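Long-range contact in SRPBCC family protein (Bacillus thuringiensis serovar konkukian, PDB 3F08), which is of unknown function but, as a member of the SRPBCC family related to polyketide cyclases and lipid-transport proteins, may bind a hydrophobic ligand: residues 33-46 with 49-61. The protein carries 5 engineered substitutions. Residues are numbered along the deposited sequence; the frame is centred on the assembly and turned at random.
Engineered in segment 49-61: E54 (natural residue Asp).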
loop_
_atom_site.group_PDB
_atom_site.type_symbol
_atom_site.label_atom_id
_atom_site.label_comp_id
_atom_site.label_asym_id
_atom_site.label_seq_id
_atom_site.Cartn_x
_atom_site.Cartn_y
_atom_site.Cartn_z
ATOM N N TYR B 33 -19.383 -9.955 -6.879
ATOM C CA TYR B 33 -20.359 -9.120 -6.193
ATOM C C TYR B 33 -19.866 -7.722 -5.839
ATOM O O TYR B 33 -20.569 -6.956 -5.181
ATOM C CB TYR B 33 -20.868 -9.847 -4.950
ATOM C CG TYR B 33 -19.824 -10.716 -4.299
ATOM C CD1 TYR B 33 -18.989 -10.216 -3.302
ATOM C CD2 TYR B 33 -19.674 -12.051 -4.676
ATOM C CE1 TYR B 33 -18.033 -11.029 -2.689
ATOM C CE2 TYR B 33 -18.723 -12.869 -4.073
ATOM C CZ TYR B 33 -17.909 -12.356 -3.079
ATOM O OH TYR B 33 -17.000 -13.178 -2.448
ATOM N N ILE B 34 -18.651 -7.399 -6.273
ATOM C CA ILE B 34 -18.070 -6.078 -6.055
ATOM C C ILE B 34 -17.802 -5.524 -7.454
ATOM O O ILE B 34 -16.665 -5.543 -7.927
ATOM C CB ILE B 34 -16.725 -6.143 -5.317
ATOM C CG1 ILE B 34 -16.869 -6.929 -4.015
ATOM C CG2 ILE B 34 -16.236 -4.725 -5.028
ATOM C CD1 ILE B 34 -17.807 -6.293 -3.017
ATOM N N PRO B 35 -18.845 -5.014 -8.129
ATOM C CA PRO B 35 -18.710 -4.468 -9.485
ATOM C C PRO B 35 -17.613 -3.416 -9.669
ATOM O O PRO B 35 -16.864 -3.452 -10.643
ATOM C CB PRO B 35 -20.100 -3.882 -9.773
ATOM C CG PRO B 35 -21.005 -4.617 -8.837
ATOM C CD PRO B 35 -20.186 -4.737 -7.588
ATOM N N SER B 36 -17.515 -2.478 -8.739
ATOM C CA SER B 36 -16.518 -1.428 -8.884
ATOM C C SER B 36 -15.797 -1.051 -7.598
ATOM O O SER B 36 -16.314 -1.229 -6.496
ATOM C CB SER B 36 -17.187 -0.193 -9.501
ATOM O OG SER B 36 -16.251 0.849 -9.707
ATOM N N SER B 37 -14.586 -0.532 -7.761
ATOM C CA SER B 37 -13.747 -0.106 -6.650
ATOM C C SER B 37 -12.862 1.057 -7.088
ATOM O O SER B 37 -12.284 1.028 -8.173
ATOM C CB SER B 37 -12.865 -1.264 -6.165
ATOM O OG SER B 37 -11.934 -0.813 -5.190
ATOM N N LYS B 38 -12.774 2.079 -6.239
ATOM C CA LYS B 38 -11.961 3.264 -6.510
ATOM C C LYS B 38 -11.090 3.570 -5.295
ATOM O O LYS B 38 -11.461 3.264 -4.164
ATOM C CB LYS B 38 -12.847 4.486 -6.798
ATOM C CG LYS B 38 -13.666 4.397 -8.071
ATOM C CD LYS B 38 -12.788 4.327 -9.311
ATOM C CE LYS B 38 -13.646 4.234 -10.569
ATOM N NZ LYS B 38 -12.820 4.103 -11.807
ATOM N N LEU B 39 -9.939 4.189 -5.526
ATOM C CA LEU B 39 -9.036 4.522 -4.432
ATOM C C LEU B 39 -9.009 6.016 -4.118
ATOM O O LEU B 39 -9.128 6.848 -5.021
ATOM C CB LEU B 39 -7.606 4.076 -4.770
ATOM C CG LEU B 39 -7.302 2.600 -5.046
ATOM C CD1 LEU B 39 -5.914 2.494 -5.650
ATOM C CD2 LEU B 39 -7.393 1.778 -3.766
ATOM N N THR B 40 -8.864 6.350 -2.835
ATOM C CA THR B 40 -8.752 7.743 -2.418
ATOM C C THR B 40 -7.547 7.831 -1.492
ATOM O O THR B 40 -6.884 6.823 -1.236
ATOM C CB THR B 40 -10.017 8.261 -1.678
ATOM O OG1 THR B 40 -10.289 7.447 -0.535
ATOM C CG2 THR B 40 -11.212 8.249 -2.609
ATOM N N GLU B 41 -7.248 9.034 -1.013
ATOM C CA GLU B 41 -6.103 9.227 -0.131
ATOM C C GLU B 41 -4.793 8.673 -0.712
ATOM O O GLU B 41 -4.021 7.993 -0.025
ATOM C CB GLU B 41 -6.401 8.608 1.240
ATOM C CG GLU B 41 -7.418 9.421 2.034
ATOM C CD GLU B 41 -7.467 9.054 3.503
ATOM O OE1 GLU B 41 -6.395 8.842 4.110
ATOM O OE2 GLU B 41 -8.580 8.997 4.055
ATOM N N GLY B 42 -4.556 8.971 -1.986
ATOM C CA GLY B 42 -3.345 8.525 -2.648
ATOM C C GLY B 42 -3.229 7.022 -2.846
ATOM O O GLY B 42 -2.166 6.533 -3.237
ATOM N N GLY B 43 -4.310 6.291 -2.585
ATOM C CA GLY B 43 -4.291 4.846 -2.748
ATOM C C GLY B 43 -4.402 4.063 -1.449
ATOM O O GLY B 43 -4.357 2.827 -1.457
ATOM N N ARG B 44 -4.558 4.778 -0.334
ATOM C CA ARG B 44 -4.667 4.158 0.989
ATOM C C ARG B 44 -6.083 3.745 1.388
ATOM O O ARG B 44 -6.268 2.988 2.340
ATOM C CB ARG B 44 -4.126 5.114 2.058
ATOM C CG ARG B 44 -2.619 5.264 2.082
ATOM C CD ARG B 44 -2.206 6.393 3.020
ATOM N NE ARG B 44 -2.484 7.700 2.429
ATOM C CZ ARG B 44 -2.205 8.866 3.005
ATOM N NH1 ARG B 44 -1.643 8.906 4.203
ATOM N NH2 ARG B 44 -2.465 9.995 2.366
ATOM N N VAL B 45 -7.080 4.246 0.673
ATOM C CA VAL B 45 -8.459 3.931 1.004
ATOM C C VAL B 45 -9.196 3.447 -0.236
ATOM O O VAL B 45 -9.052 4.024 -1.319
ATOM C CB VAL B 45 -9.165 5.187 1.591
ATOM C CG1 VAL B 45 -10.640 4.909 1.836
ATOM C CG2 VAL B 45 -8.489 5.594 2.903
ATOM N N ARG B 46 -9.961 2.371 -0.092
ATOM C CA ARG B 46 -10.709 1.859 -1.225
ATOM C C ARG B 46 -12.203 1.947 -0.969
ATOM O O ARG B 46 -12.683 1.659 0.129
ATOM C CB ARG B 46 -10.301 0.408 -1.558
ATOM C CG ARG B 46 -10.631 -0.638 -0.508
ATOM C CD ARG B 46 -10.061 -1.992 -0.919
ATOM N NE ARG B 46 -10.313 -3.037 0.076
ATOM C CZ ARG B 46 -9.768 -4.250 0.041
ATOM N NH1 ARG B 46 -8.935 -4.582 -0.942
ATOM N NH2 ARG B 46 -10.048 -5.136 0.992
ATOM N N ALA B 49 -18.163 -0.732 -4.113
ATOM C CA ALA B 49 -19.594 -0.626 -4.343
ATOM C C ALA B 49 -20.174 -2.002 -4.629
ATOM O O ALA B 49 -19.616 -2.754 -5.422
ATOM C CB ALA B 49 -19.865 0.307 -5.512
ATOM N N ASN B 50 -21.273 -2.346 -3.966
ATOM C CA ASN B 50 -21.917 -3.628 -4.223
ATOM C C ASN B 50 -22.994 -3.325 -5.263
ATOM O O ASN B 50 -23.235 -2.162 -5.576
ATOM C CB ASN B 50 -22.532 -4.205 -2.940
ATOM C CG ASN B 50 -23.612 -3.319 -2.349
ATOM O OD1 ASN B 50 -24.181 -3.634 -1.301
ATOM N ND2 ASN B 50 -23.902 -2.207 -3.013
ATOM N N PRO B 51 -23.649 -4.357 -5.819
ATOM C CA PRO B 51 -24.685 -4.080 -6.820
ATOM C C PRO B 51 -25.725 -3.034 -6.398
ATOM O O PRO B 51 -26.198 -2.273 -7.239
ATOM C CB PRO B 51 -25.296 -5.456 -7.061
ATOM C CG PRO B 51 -24.114 -6.353 -6.926
ATOM C CD PRO B 51 -23.436 -5.809 -5.682
ATOM N N ASP B 52 -26.063 -3.006 -5.108
ATOM C CA ASP B 52 -27.037 -2.058 -4.552
ATOM C C ASP B 52 -26.693 -0.613 -4.857
ATOM O O ASP B 52 -27.570 0.228 -5.047
ATOM C CB ASP B 52 -27.095 -2.153 -3.022
ATOM C CG ASP B 52 -27.975 -3.263 -2.533
ATOM O OD1 ASP B 52 -29.075 -3.445 -3.100
ATOM O OD2 ASP B 52 -27.578 -3.940 -1.559
ATOM N N GLY B 53 -25.399 -0.332 -4.861
ATOM C CA GLY B 53 -24.930 1.022 -5.064
ATOM C C GLY B 53 -24.378 1.463 -3.717
ATOM O O GLY B 53 -23.771 2.525 -3.592
ATOM N N GLU B 54 -24.599 0.640 -2.695
ATOM C CA GLU B 54 -24.096 0.947 -1.365
ATOM C C GLU B 54 -22.584 0.779 -1.410
ATOM O O GLU B 54 -22.073 -0.188 -1.977
ATOM C CB GLU B 54 -24.692 0.002 -0.324
ATOM C CG GLU B 54 -24.404 0.447 1.097
ATOM C CD GLU B 54 -25.004 -0.477 2.130
ATOM O OE1 GLU B 54 -26.226 -0.726 2.060
ATOM O OE2 GLU B 54 -24.254 -0.949 3.010
ATOM N N THR B 55 -21.866 1.712 -0.803
ATOM C CA THR B 55 -20.420 1.661 -0.840
ATOM C C THR B 55 -19.755 1.424 0.511
ATOM O O THR B 55 -20.108 2.040 1.514
ATOM C CB THR B 55 -19.874 2.953 -1.479
ATOM O OG1 THR B 55 -20.495 3.133 -2.758
ATOM C CG2 THR B 55 -18.364 2.871 -1.678
ATOM N N ILE B 56 -18.798 0.501 0.516
ATOM C CA ILE B 56 -18.043 0.153 1.709
ATOM C C ILE B 56 -16.685 0.836 1.595
ATOM O O ILE B 56 -16.102 0.892 0.511
ATOM C CB ILE B 56 -17.836 -1.374 1.803
ATOM C CG1 ILE B 56 -19.175 -2.063 2.068
ATOM C CG2 ILE B 56 -16.841 -1.706 2.895
ATOM C CD1 ILE B 56 -19.065 -3.578 2.136
ATOM N N ILE B 57 -16.181 1.353 2.705
ATOM C CA ILE B 57 -14.900 2.035 2.696
ATOM C C ILE B 57 -13.917 1.298 3.599
ATOM O O ILE B 57 -14.193 1.070 4.779
ATOM C CB ILE B 57 -15.062 3.490 3.171
ATOM C CG1 ILE B 57 -16.080 4.209 2.273
ATOM C CG2 ILE B 57 -13.730 4.211 3.119
ATOM C CD1 ILE B 57 -16.300 5.680 2.636
ATOM N N GLU B 58 -12.776 0.916 3.039
ATOM C CA GLU B 58 -11.775 0.190 3.805
ATOM C C GLU B 58 -10.426 0.888 3.724
ATOM O O GLU B 58 -10.077 1.487 2.708
ATOM C CB GLU B 58 -11.676 -1.246 3.291
ATOM C CG GLU B 58 -13.039 -1.912 3.163
ATOM C CD GLU B 58 -12.965 -3.373 2.774
ATOM O OE1 GLU B 58 -12.025 -3.759 2.043
ATOM O OE2 GLU B 58 -13.869 -4.136 3.184
ATOM N N ARG B 59 -9.666 0.790 4.805
ATOM C CA ARG B 59 -8.373 1.439 4.887
ATOM C C ARG B 59 -7.199 0.466 4.833
ATOM O O ARG B 59 -7.205 -0.562 5.516
ATOM C CB ARG B 59 -8.337 2.263 6.177
ATOM C CG ARG B 59 -6.968 2.684 6.622
ATOM C CD ARG B 59 -7.022 3.979 7.408
ATOM N NE ARG B 59 -6.147 4.919 6.738
ATOM C CZ ARG B 59 -6.520 6.097 6.259
ATOM N NH1 ARG B 59 -7.771 6.515 6.383
ATOM N NH2 ARG B 59 -5.630 6.841 5.628
ATOM N N LEU B 60 -6.211 0.780 3.996
ATOM C CA LEU B 60 -5.014 -0.050 3.880
ATOM C C LEU B 60 -4.160 0.169 5.132
ATOM O O LEU B 60 -3.798 1.310 5.439
ATOM C CB LEU B 60 -4.201 0.340 2.639
ATOM C CG LEU B 60 -2.895 -0.441 2.410
ATOM C CD1 LEU B 60 -3.228 -1.896 2.063
ATOM C CD2 LEU B 60 -2.084 0.198 1.285
ATOM N N GLU B 61 -3.839 -0.906 5.851
ATOM C CA GLU B 61 -3.035 -0.786 7.067
ATOM C C GLU B 61 -1.591 -1.227 6.857
ATOM O O GLU B 61 -0.656 -0.561 7.310
ATOM C CB GLU B 61 -3.643 -1.614 8.200
ATOM C CG GLU B 61 -5.014 -1.156 8.689
ATOM C CD GLU B 61 -4.978 0.193 9.391
ATOM O OE1 GLU B 61 -3.882 0.617 9.820
ATOM O OE2 GLU B 61 -6.051 0.822 9.525
HETATM O O HOH W 1 -2.927 7.288 6.228
#
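R46 and E58 face each other as a hydrogen-bonded antiparallel pair: R46 N gives to E58 O at 2.9 Å, and E58 N to R46 O. From CB the R46 chain starts between its own backbone N and carbonyl carbon (chi1 66°), then runs extended. CG lies against E58 O and CB, CD comes alongside E58 OE1, and NE and NH2 converge on that oxygen at 2.7 Å and 2.6 Å, OE1 lying in plane at the guanidinium edge. NH1 turns to F24 O and Y70 OH, while Y72 makes a cation-pi contact. Long, multidentate arginine suits this buried place, where glutamate supplies the countercharge. Strands 45-49 and 55-64 form a beta hairpin in the antiparallel sheet of the Bet v 1-like (helix-grip) fold, with 36-40 as edge strand beyond 45-49. On the other face, beta-branched V45 spreads CG2 over the R59 guanidinium and CG1 against I57 CG2. R59, long enough to bend at chi3 (-123°), brings NH2 to oppositely charged E41, meeting OE1 from above the carboxylate plane (2.6 Å) in a salt bridge; Q19 of the second subunit also bonds OE1. A49 N, ending strand 45-49, bonds edge-strand S36 O, and the rigid, apolar rings of P35 and P51 cross near a right angle.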